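Local coordinates for protein hydrolase, haloacid dehalogenase-like family (PDB 3S6J) that forms the C-terminal haloacid dehalogenase-like part of a longer protein, binds calcium and probably hydrolyses phosphate esters, perhaps those of sugars, at residues 40-43 and 44-48; 68-71 and 72-76; 78-81 and 82-86; 161-164 and 165-168; 216-219 and 220-223. All coordinates share one frame; numbering follows the deposited sequence.

Interaction 1 of 5, residues 40-43 and 44-48; sequences AMWR and IHRKI
Trp-42 and Arg-46 pack one helical turn apart on the short helix 41-47, a local contact that is largely buried in the assembly. Trp-42 CZ3 lies 3.5 Å above the guanidinium plane of Arg-46, offset toward its rim. The two side chains run alongside each other, but their planes are turned 60° apart, so this is no parallel stack. With CG between the backbone N and the carbonyl carbon (chi1 75°), the indole stands out beside Arg-46 and its CZ3-CH2 side meets the guanidinium. Beneath them the helix is held by routine bonds, His-45 N to Met-41 O at 3.0 Å and Arg-46 N to Trp-42 O, also 3.0 Å.

Helix 41-47 belongs to the run of helices, 21-34 to 69-85, that follows the first strand of the core, consistent with the helical cap of haloacid dehalogenase enzymes. In it Arg-43 presents a second guanidinium, nearly perpendicular to that of Arg-46 (87°), and their NH2 atoms come within 3.6 Å. Both arginines make salt bridges to Glu-62, whose carboxylate gathers the two guanidiniums, and Arg-43 makes another to Glu-210 of the second subunit. A water adds a link, donating to Arg-43 O at 2.9 Å and accepting from Arg-46 NE at 2.8 Å, in the guanidinium plane. His-45 sends its ring elsewhere: NE2 bonds Gly-193 O, ND1 bonds Tyr-22 OH of the second subunit, and the side chain comes about 5 Å from a bound calcium ion. Selenomethionine Met-41 rests its CG 4.3 Å from Ile-44 CD1.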
# COMPACT_ATOMS: atom_id res chain seq x y z
N ALA E 40 6.76 -7.82 7.06
CA ALA E 40 6.71 -6.43 6.63
C ALA E 40 5.30 -6.11 6.15
O ALA E 40 4.60 -6.96 5.60
CB ALA E 40 7.74 -6.15 5.53
N MSE E 41 4.85 -4.90 6.36
CA MSE E 41 3.48 -4.59 5.97
C MSE E 41 3.14 -4.64 4.48
O MSE E 41 2.00 -4.88 4.14
CB MSE E 41 3.01 -3.30 6.63
CG MSE E 41 2.29 -3.64 7.94
SE MSE E 41 2.20 -2.13 8.98
CE MSE E 41 0.30 -1.69 8.70
N TRP E 42 4.11 -4.44 3.60
CA TRP E 42 3.82 -4.58 2.16
C TRP E 42 3.39 -6.03 1.79
O TRP E 42 2.50 -6.22 0.94
CB TRP E 42 5.00 -4.12 1.30
CG TRP E 42 6.14 -5.10 1.27
CD1 TRP E 42 7.11 -5.25 2.22
CD2 TRP E 42 6.43 -6.05 0.24
NE1 TRP E 42 7.99 -6.26 1.84
CE2 TRP E 42 7.58 -6.76 0.64
CE3 TRP E 42 5.81 -6.38 -0.97
CZ2 TRP E 42 8.13 -7.79 -0.13
CZ3 TRP E 42 6.36 -7.39 -1.73
CH2 TRP E 42 7.51 -8.08 -1.31
N ARG E 43 4.00 -7.02 2.44
CA ARG E 43 3.64 -8.43 2.23
C ARG E 43 2.22 -8.73 2.71
O ARG E 43 1.51 -9.51 2.10
CB ARG E 43 4.65 -9.40 2.93
CG ARG E 43 6.13 -9.02 2.76
CD ARG E 43 7.11 -10.17 3.04
NE ARG E 43 7.16 -11.02 1.85
CZ ARG E 43 8.23 -11.22 1.08
NH1 ARG E 43 9.39 -10.66 1.38
NH2 ARG E 43 8.13 -12.00 0.02
N ILE E 44 1.81 -8.11 3.82
CA ILE E 44 0.43 -8.25 4.29
C ILE E 44 -0.56 -7.57 3.33
O ILE E 44 -1.64 -8.10 3.03
CB ILE E 44 0.24 -7.70 5.73
CG1 ILE E 44 1.11 -8.50 6.72
CG2 ILE E 44 -1.24 -7.76 6.13
CD1 ILE E 44 1.35 -7.84 8.08
N HIS E 45 -0.17 -6.40 2.82
CA HIS E 45 -1.01 -5.61 1.91
C HIS E 45 -1.24 -6.38 0.62
O HIS E 45 -2.32 -6.33 0.03
CB HIS E 45 -0.35 -4.24 1.62
CG HIS E 45 -1.24 -3.26 0.91
ND1 HIS E 45 -0.86 -1.96 0.69
CD2 HIS E 45 -2.49 -3.39 0.39
CE1 HIS E 45 -1.85 -1.32 0.06
NE2 HIS E 45 -2.84 -2.17 -0.12
N ARG E 46 -0.23 -7.13 0.19
CA ARG E 46 -0.33 -7.93 -1.03
C ARG E 46 -1.45 -8.97 -0.98
O ARG E 46 -2.00 -9.34 -2.02
CB ARG E 46 0.99 -8.68 -1.29
CG ARG E 46 2.06 -7.91 -2.03
CD ARG E 46 2.94 -8.88 -2.86
NE ARG E 46 3.45 -10.02 -2.09
CZ ARG E 46 4.53 -10.73 -2.43
NH1 ARG E 46 5.22 -10.43 -3.53
NH2 ARG E 46 4.93 -11.75 -1.67
N LYS E 47 -1.76 -9.47 0.21
CA LYS E 47 -2.73 -10.56 0.36
C LYS E 47 -4.14 -10.09 0.73
O LYS E 47 -5.09 -10.88 0.76
CB LYS E 47 -2.25 -11.56 1.43
CG LYS E 47 -0.81 -12.03 1.30
CD LYS E 47 -0.51 -12.76 -0.01
CE LYS E 47 0.80 -13.54 0.08
NZ LYS E 47 1.32 -13.97 -1.26
N ILE E 48 -4.30 -8.82 1.05
CA ILE E 48 -5.61 -8.31 1.42
C ILE E 48 -6.61 -8.54 0.28
O ILE E 48 -6.39 -8.11 -0.87
CB ILE E 48 -5.55 -6.81 1.84
CG1 ILE E 48 -4.59 -6.64 3.02
CG2 ILE E 48 -6.93 -6.28 2.20
CD1 ILE E 48 -5.00 -7.38 4.30
O HOH W 1 2.97 -11.25 0.33

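Interaction 2 of 5, residues 68-71 and 72-76; sequences TDEQ and AERLS
Gln-71 O receives the backbone N-H of Leu-75 at 2.7 Å and 163°, a short, straight bond in the first turns of helix 69-85. The same oxygen is flanked by the Leu-75 side chain, whose CB and CG both pass 3.4 Å from it. One turn earlier Thr-68 sits at the N-cap: its OG1 takes a weak bond from Gln-71 N at 3.3 Å, and its carbonyl O accepts from Ala-72 N at 3.0 Å.

Arg-74 carries the outer side of the contact. Its chain bends at chi3 (-34°), and this brings the guanidinium back over the preceding turn. One face then rests on the backbone at Gln-71, with CA 3.8 Å above the plane, while NH2 lies 3.7 Å from Gln-71 CG. Glu-70 approaches differently, its CG meeting the guanidinium at the edge, 3.9 Å from NH1. Its carboxylate stops short of the arginine's charged atoms and makes no salt bridge with them.

The polar ends look instead to Glu-35, which forms a salt bridge with Arg-74 NH2 and a hydrogen bond with Gln-71 NE2 through the same OE1. Behind them, Leu-75 packs on Ala-31 and Leu-32 of helix 21-34, and Ala-72 on Leu-56 of helix 52-63. Chemically, then, the guanidinium nitrogens rest against carbon of Glu-70 and Gln-71 while the charge is answered by Glu-35, so that one carboxylate oxygen, just past helix 21-34, ties two residues near the start of helix 69-85.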
# COMPACT_ATOMS: atom_id res chain seq x y z
N THR E 68 -0.35 -23.68 12.35
CA THR E 68 -1.40 -24.57 12.79
C THR E 68 -2.79 -23.94 12.74
O THR E 68 -2.94 -22.70 12.72
CB THR E 68 -1.16 -25.04 14.24
OG1 THR E 68 -1.13 -23.89 15.11
CG2 THR E 68 0.16 -25.81 14.35
N ASP E 69 -3.80 -24.80 12.74
CA ASP E 69 -5.20 -24.41 12.82
C ASP E 69 -5.46 -23.52 14.03
O ASP E 69 -6.08 -22.47 13.91
CB ASP E 69 -6.08 -25.66 12.96
CG ASP E 69 -6.40 -26.29 11.63
OD1 ASP E 69 -5.98 -25.74 10.58
OD2 ASP E 69 -7.10 -27.33 11.63
N GLU E 70 -4.99 -23.98 15.18
CA GLU E 70 -5.18 -23.30 16.46
C GLU E 70 -4.63 -21.86 16.49
O GLU E 70 -5.30 -20.95 16.97
CB GLU E 70 -4.58 -24.14 17.60
CG GLU E 70 -4.82 -23.58 19.00
CD GLU E 70 -4.37 -24.54 20.11
OE1 GLU E 70 -3.29 -25.18 19.97
OE2 GLU E 70 -5.10 -24.65 21.13
N GLN E 71 -3.42 -21.65 15.98
CA GLN E 71 -2.86 -20.29 15.93
C GLN E 71 -3.56 -19.44 14.86
O GLN E 71 -3.70 -18.23 15.01
CB GLN E 71 -1.35 -20.31 15.68
CG GLN E 71 -0.64 -18.95 15.88
CD GLN E 71 0.85 -19.03 15.58
OE1 GLN E 71 1.26 -19.72 14.65
NE2 GLN E 71 1.66 -18.34 16.39
N ALA E 72 -3.96 -20.08 13.77
CA ALA E 72 -4.70 -19.42 12.71
C ALA E 72 -5.97 -18.83 13.29
O ALA E 72 -6.33 -17.68 13.02
CB ALA E 72 -5.04 -20.41 11.60
N GLU E 73 -6.64 -19.63 14.11
CA GLU E 73 -7.85 -19.24 14.81
C GLU E 73 -7.60 -18.05 15.72
O GLU E 73 -8.35 -17.07 15.71
CB GLU E 73 -8.36 -20.44 15.62
CG GLU E 73 -9.80 -20.84 15.35
CD GLU E 73 -10.77 -20.35 16.42
OE1 GLU E 73 -11.73 -21.10 16.74
OE2 GLU E 73 -10.57 -19.22 16.94
N ARG E 74 -6.54 -18.13 16.53
CA ARG E 74 -6.19 -17.01 17.41
C ARG E 74 -5.81 -15.76 16.61
O ARG E 74 -6.21 -14.65 16.98
CB ARG E 74 -5.07 -17.39 18.40
CG ARG E 74 -5.51 -18.34 19.51
CD ARG E 74 -4.54 -18.37 20.70
NE ARG E 74 -3.16 -18.18 20.27
CZ ARG E 74 -2.35 -19.16 19.89
NH1 ARG E 74 -2.77 -20.42 19.88
NH2 ARG E 74 -1.11 -18.88 19.52
N LEU E 75 -5.05 -15.92 15.54
CA LEU E 75 -4.67 -14.77 14.70
C LEU E 75 -5.93 -14.10 14.17
O LEU E 75 -6.07 -12.87 14.21
CB LEU E 75 -3.80 -15.21 13.53
CG LEU E 75 -2.32 -15.38 13.85
CD1 LEU E 75 -1.67 -16.24 12.78
CD2 LEU E 75 -1.63 -14.02 13.99
N SER E 76 -6.85 -14.92 13.68
CA SER E 76 -8.15 -14.45 13.23
C SER E 76 -8.86 -13.63 14.32
O SER E 76 -9.25 -12.49 14.08
CB SER E 76 -9.02 -15.64 12.81
OG SER E 76 -10.22 -15.20 12.21

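Interaction 3 of 5, residues 78-81 and 82-86; sequences KHAQ and AYERL
Gln-81 O lies beneath the guanidinium of Arg-85 near the C-terminal end of helix 69-85, 3.7 Å from its plane and over its centre. Arg-85 bends at chi3 (-67°) to fold its charged end back over the last turn; NH1 comes 3.9 Å from Gln-81 CB. The same carbonyl also accepts the backbone bond from Arg-85 N at 3.2 Å, so one residue addresses it from two directions. The delocalised positive charge of the guanidinium over a carbonyl oxygen is probably mildly favourable, though the firm partner of Arg-85 is Glu-30, in a salt bridge through NH2.

The closely packed side runs through His-79, Ala-82 and Tyr-83. Tyr-83 N bonds to His-79 O at 2.8 Å. Ala-82 N bonds to Lys-78 O at 2.9 Å. Ala-82 CB is held 3.5 Å from Lys-78 O. Gln-81 and Glu-84 form the solvent-exposed side. There Glu-84 is close at its root, CG lying against Ala-80 O at 2.9 Å, and its backbone N bonds that same oxygen. Only beyond this does it turn loose, the chain running out extended past Ala-80 to its carboxylate end.

On the buried side the contact faces helix 21-34. Ala-82 packs on Ala-27, and the ring of His-79 stacks with Trp-28 while its NE2 bonds Asn-24. Tyr-83 leaves the turn toward helix 118-127, where OH bonds Asn-124 and the ring touches Thr-120 and Ile-123; its side chain comes about 4 Å from that of calcium-binding Asp-14, which follows strand 8-11.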
# COMPACT_ATOMS: atom_id res chain seq x y z
N LYS E 78 -7.56 -12.16 16.96
CA LYS E 78 -6.76 -10.96 17.19
C LYS E 78 -7.03 -9.93 16.12
O LYS E 78 -7.14 -8.74 16.40
CB LYS E 78 -5.27 -11.28 17.21
CG LYS E 78 -4.62 -11.18 18.59
CD LYS E 78 -4.45 -12.53 19.23
CE LYS E 78 -3.53 -12.44 20.46
NZ LYS E 78 -3.90 -11.30 21.38
N HIS E 79 -7.14 -10.39 14.88
CA HIS E 79 -7.44 -9.51 13.76
C HIS E 79 -8.82 -8.85 13.89
O HIS E 79 -8.92 -7.63 13.77
CB HIS E 79 -7.32 -10.25 12.43
CG HIS E 79 -7.83 -9.47 11.26
ND1 HIS E 79 -9.09 -9.66 10.74
CD2 HIS E 79 -7.24 -8.53 10.50
CE1 HIS E 79 -9.25 -8.85 9.70
NE2 HIS E 79 -8.15 -8.15 9.54
N ALA E 80 -9.86 -9.63 14.15
CA ALA E 80 -11.19 -9.05 14.34
C ALA E 80 -11.19 -8.00 15.42
O ALA E 80 -11.78 -6.93 15.26
CB ALA E 80 -12.21 -10.12 14.67
N GLN E 81 -10.53 -8.29 16.53
CA GLN E 81 -10.48 -7.37 17.64
C GLN E 81 -9.75 -6.08 17.26
O GLN E 81 -10.26 -4.98 17.52
CB GLN E 81 -9.85 -8.04 18.87
CG GLN E 81 -10.76 -9.11 19.49
CD GLN E 81 -10.01 -10.30 20.08
OE1 GLN E 81 -8.94 -10.15 20.68
NE2 GLN E 81 -10.59 -11.49 19.92
N ALA E 82 -8.58 -6.19 16.63
CA ALA E 82 -7.86 -4.99 16.23
C ALA E 82 -8.66 -4.19 15.21
O ALA E 82 -8.66 -2.96 15.24
CB ALA E 82 -6.48 -5.33 15.69
N TYR E 83 -9.37 -4.88 14.32
CA TYR E 83 -10.18 -4.19 13.32
C TYR E 83 -11.28 -3.39 14.02
O TYR E 83 -11.44 -2.21 13.75
CB TYR E 83 -10.79 -5.16 12.31
CG TYR E 83 -11.27 -4.50 11.03
CD1 TYR E 83 -12.63 -4.28 10.79
CD2 TYR E 83 -10.36 -4.07 10.07
CE1 TYR E 83 -13.06 -3.67 9.62
CE2 TYR E 83 -10.78 -3.45 8.91
CZ TYR E 83 -12.13 -3.25 8.69
OH TYR E 83 -12.51 -2.63 7.52
N GLU E 84 -12.03 -4.03 14.90
CA GLU E 84 -13.08 -3.36 15.64
C GLU E 84 -12.55 -2.05 16.21
O GLU E 84 -13.20 -1.01 16.12
CB GLU E 84 -13.62 -4.24 16.79
CG GLU E 84 -14.15 -5.61 16.37
CD GLU E 84 -14.65 -6.44 17.56
OE1 GLU E 84 -14.68 -7.70 17.45
OE2 GLU E 84 -15.01 -5.83 18.60
N ARG E 85 -11.35 -2.10 16.79
CA ARG E 85 -10.79 -0.90 17.41
C ARG E 85 -10.53 0.19 16.38
O ARG E 85 -10.39 1.35 16.72
CB ARG E 85 -9.51 -1.23 18.19
CG ARG E 85 -9.77 -2.08 19.44
CD ARG E 85 -8.53 -2.25 20.31
NE ARG E 85 -7.48 -3.04 19.65
CZ ARG E 85 -7.30 -4.35 19.81
NH1 ARG E 85 -8.10 -5.05 20.61
NH2 ARG E 85 -6.31 -4.96 19.17
N LEU E 86 -10.49 -0.17 15.11
CA LEU E 86 -10.22 0.82 14.07
C LEU E 86 -11.49 1.22 13.30
O LEU E 86 -11.42 1.96 12.31
CB LEU E 86 -9.17 0.28 13.11
CG LEU E 86 -7.83 -0.06 13.77
CD1 LEU E 86 -7.02 -1.00 12.90
CD2 LEU E 86 -7.05 1.20 14.09

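Interaction 4 of 5, residues 161-164 and 165-168; sequences GAPI and DECL
Pro-163 and Glu-166 meet across a tight turn, the proline ring and the glutamate chain crossing at a slant. The carboxylate end of Glu-166 comes to the CG-CD edge of the ring, with OE2 3.6 Å from Pro-163 CG. Asp-165 turns back to the same proline from another position, setting OD2 3.8 Å from Pro-163 CB and equally near Ile-164 CG2. Ile-164 points its longer branch elsewhere: CG1 stands opposite the backbone N (chi1 -170°), and CD1 reaches to 4.4 Å from Cys-167 CB. The thiol of Cys-167 lies toward the start of the turn, SG 3.9 Å from Ala-162 CB.

The backbone forms a type I turn at Ile-164 and Asp-165, closed by Glu-166 N bonding Pro-163 O at 2.9 Å. That donor sits 55° out of the carbonyl plane, not on a lone pair. A second, weak bond follows from Cys-167 N to Ile-164 O at 3.3 Å. Just before, Gly-161 ends helix 151-160 in a Schellman motif with positive phi; strand 167-171 begins after the turn, beside strand 8-11, making this an alpha-to-beta connection of the parallel-sheet core.

The chemistry thus divides in two. Ala-162, Ile-164 and Cys-167 turn carbon and sulfur to strand 8-11 and helix 151-160, whereas Glu-166 touches proline carbons and Asp-165 proline and isoleucine carbons, so the turn depends on backbone bonds and apolar packing rather than on any charge pair.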
# COMPACT_ATOMS: atom_id res chain seq x y z
N GLY E 161 -29.68 -13.28 -9.51
CA GLY E 161 -30.38 -13.90 -10.62
C GLY E 161 -29.71 -13.68 -11.96
O GLY E 161 -30.34 -13.83 -13.01
N ALA E 162 -28.44 -13.32 -11.94
CA ALA E 162 -27.71 -13.07 -13.18
C ALA E 162 -26.73 -14.20 -13.48
O ALA E 162 -26.05 -14.70 -12.58
CB ALA E 162 -26.98 -11.75 -13.10
N PRO E 163 -26.63 -14.59 -14.75
CA PRO E 163 -25.61 -15.56 -15.14
C PRO E 163 -24.25 -14.90 -14.91
O PRO E 163 -24.15 -13.68 -15.11
CB PRO E 163 -25.86 -15.77 -16.64
CG PRO E 163 -27.18 -15.11 -16.93
CD PRO E 163 -27.32 -14.02 -15.92
N ILE E 164 -23.24 -15.67 -14.50
CA ILE E 164 -21.96 -15.08 -14.14
C ILE E 164 -21.31 -14.39 -15.33
O ILE E 164 -20.46 -13.51 -15.16
CB ILE E 164 -20.98 -16.11 -13.54
CG1 ILE E 164 -19.75 -15.40 -12.96
CG2 ILE E 164 -20.56 -17.12 -14.61
CD1 ILE E 164 -20.02 -14.57 -11.71
N ASP E 165 -21.73 -14.77 -16.54
CA ASP E 165 -21.16 -14.18 -17.75
C ASP E 165 -21.85 -12.89 -18.17
O ASP E 165 -21.40 -12.22 -19.09
CB ASP E 165 -21.16 -15.21 -18.90
CG ASP E 165 -22.38 -16.11 -18.87
OD1 ASP E 165 -23.25 -15.97 -19.77
OD2 ASP E 165 -22.48 -16.95 -17.93
N GLU E 166 -22.95 -12.55 -17.50
CA GLU E 166 -23.58 -11.25 -17.69
C GLU E 166 -23.14 -10.29 -16.59
O GLU E 166 -23.74 -9.23 -16.40
CB GLU E 166 -25.11 -11.37 -17.67
CG GLU E 166 -25.74 -11.68 -19.03
CD GLU E 166 -27.26 -11.68 -18.98
OE1 GLU E 166 -27.86 -10.72 -18.42
OE2 GLU E 166 -27.86 -12.65 -19.50
N CYS E 167 -22.09 -10.68 -15.88
CA CYS E 167 -21.67 -9.93 -14.70
C CYS E 167 -20.37 -9.15 -14.87
O CYS E 167 -19.45 -9.58 -15.57
CB CYS E 167 -21.56 -10.86 -13.49
SG CYS E 167 -23.14 -11.33 -12.75
N LEU E 168 -20.31 -8.00 -14.22
CA LEU E 168 -19.08 -7.24 -14.12
C LEU E 168 -18.58 -7.29 -12.68
O LEU E 168 -19.26 -6.86 -11.75
CB LEU E 168 -19.35 -5.79 -14.50
CG LEU E 168 -18.20 -4.92 -15.02
CD1 LEU E 168 -18.57 -3.47 -14.77
CD2 LEU E 168 -16.89 -5.25 -14.36

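Interaction 5 of 5, residues 216-219 and 220-223; sequences LNHL and DEIA
His-218 and Glu-221 face each other where helix 212-217 breaks and a short, weakly bonded last turn of helix, about 219-222, begins near the C-terminal end of the model. His-218 itself leaves helical geometry, with phi at -122°, and its carbonyl starts the new turn: O accepts from Glu-221 N at 2.9 Å, the donor lying above the carbonyl plane. The side chains run alongside, pointing the same way. Glu-221 OE2 comes to the ring edge of His-218, near its plane and 3.5 Å from ND1, with ring and carboxylate planes 54° apart. The glutamate is held in place from outside, because OE1 bonds Tyr-209 OH, and the His-218 ring also meets the ring of Tyr-209.

Leu-219 O takes two donors. Ala-223 N lies nearly on the line of the carbonyl at 2.9 Å, though its N-H is bent (132°), while Ile-222 N, at 3.3 Å, approaches from above the carbonyl plane, a shared acceptor that closes the last turn. Ile-222 CG2 leans 3.6 Å from the same oxygen. On the side chains, Leu-219 CD1 and Ala-223 CB are 4.3 Å apart. A water sits at the break as well, accepting from Asp-220 N at 2.9 Å and weakly donating to Asn-217 O, which bridges the two helical pieces.

Toward the core, Ile-222 packs on Arg-207 and Tyr-209 of strand 207-209, one of the two edge strands of the parallel sheet in this chain. Ala-223 touches Thr-7, just ahead of strand 8-11, and Leu-216 lies against helix 96-105.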
# COMPACT_ATOMS: atom_id res chain seq x y z
N LEU E 216 -17.53 5.39 -12.20
CA LEU E 216 -18.87 5.91 -12.50
C LEU E 216 -18.84 6.79 -13.75
O LEU E 216 -19.71 6.69 -14.60
CB LEU E 216 -19.42 6.69 -11.30
CG LEU E 216 -20.67 7.57 -11.44
CD1 LEU E 216 -21.86 6.83 -12.06
CD2 LEU E 216 -21.05 8.12 -10.06
N ASN E 217 -17.81 7.63 -13.83
CA ASN E 217 -17.63 8.57 -14.94
C ASN E 217 -17.30 7.88 -16.25
O ASN E 217 -17.37 8.50 -17.29
CB ASN E 217 -16.52 9.57 -14.60
CG ASN E 217 -16.99 10.66 -13.65
OD1 ASN E 217 -18.18 10.96 -13.58
ND2 ASN E 217 -16.06 11.26 -12.90
N HIS E 218 -16.92 6.61 -16.19
CA HIS E 218 -16.59 5.85 -17.38
C HIS E 218 -17.46 4.62 -17.53
O HIS E 218 -17.12 3.69 -18.27
CB HIS E 218 -15.13 5.42 -17.34
CG HIS E 218 -14.18 6.56 -17.35
ND1 HIS E 218 -13.56 7.00 -18.50
CD2 HIS E 218 -13.78 7.40 -16.37
CE1 HIS E 218 -12.81 8.04 -18.22
NE2 HIS E 218 -12.92 8.30 -16.93
N LEU E 219 -18.59 4.62 -16.82
CA LEU E 219 -19.46 3.45 -16.79
C LEU E 219 -19.80 2.89 -18.19
O LEU E 219 -19.98 1.67 -18.36
CB LEU E 219 -20.73 3.79 -16.02
CG LEU E 219 -21.49 2.62 -15.40
CD1 LEU E 219 -20.57 1.84 -14.47
CD2 LEU E 219 -22.74 3.13 -14.67
N ASP E 220 -19.87 3.77 -19.18
CA ASP E 220 -20.20 3.36 -20.55
C ASP E 220 -19.12 2.52 -21.22
O ASP E 220 -19.44 1.67 -22.05
CB ASP E 220 -20.49 4.59 -21.42
CG ASP E 220 -21.74 5.32 -21.00
OD1 ASP E 220 -22.71 4.63 -20.57
OD2 ASP E 220 -21.76 6.57 -21.08
N GLU E 221 -17.86 2.77 -20.90
CA GLU E 221 -16.74 2.02 -21.47
C GLU E 221 -16.86 0.53 -21.16
O GLU E 221 -16.29 -0.32 -21.85
CB GLU E 221 -15.40 2.50 -20.89
CG GLU E 221 -14.96 3.91 -21.32
CD GLU E 221 -13.54 4.25 -20.85
OE1 GLU E 221 -13.05 3.64 -19.87
OE2 GLU E 221 -12.92 5.15 -21.46
N ILE E 222 -17.60 0.22 -20.11
CA ILE E 222 -17.40 -1.06 -19.48
C ILE E 222 -18.69 -1.78 -19.08
O ILE E 222 -18.65 -2.98 -18.77
CB ILE E 222 -16.44 -0.88 -18.26
CG1 ILE E 222 -15.76 -2.21 -17.95
CG2 ILE E 222 -17.16 -0.22 -17.04
CD1 ILE E 222 -15.09 -2.84 -19.17
N ALA E 223 -19.82 -1.08 -19.11
CA ALA E 223 -21.10 -1.66 -18.71
C ALA E 223 -22.24 -1.27 -19.67
O ALA E 223 -22.20 -0.21 -20.29
CB ALA E 223 -21.45 -1.28 -17.26
O HOH W 2 -19.59 6.62 -19.21

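Each interaction joins adjoining segments, so none closes a long loop; along the chain they run in series, without nesting or crossing. Interaction 1 comes first, on helix 41-47 by the calcium site and the second subunit. Interactions 2 and 3 share helix 69-85, near its two ends and with centres 15 Å apart, and both lie against helix 21-34. The chain then passes through the core to interaction 4, which turns helix 151-160 into strand 167-171, on the opposite side of the chain's centre from the first three. Interaction 5 finishes the chain beside strand 207-209 and touches interaction 4, with Leu-168 CD1 4.0 Å from Ile-222 O.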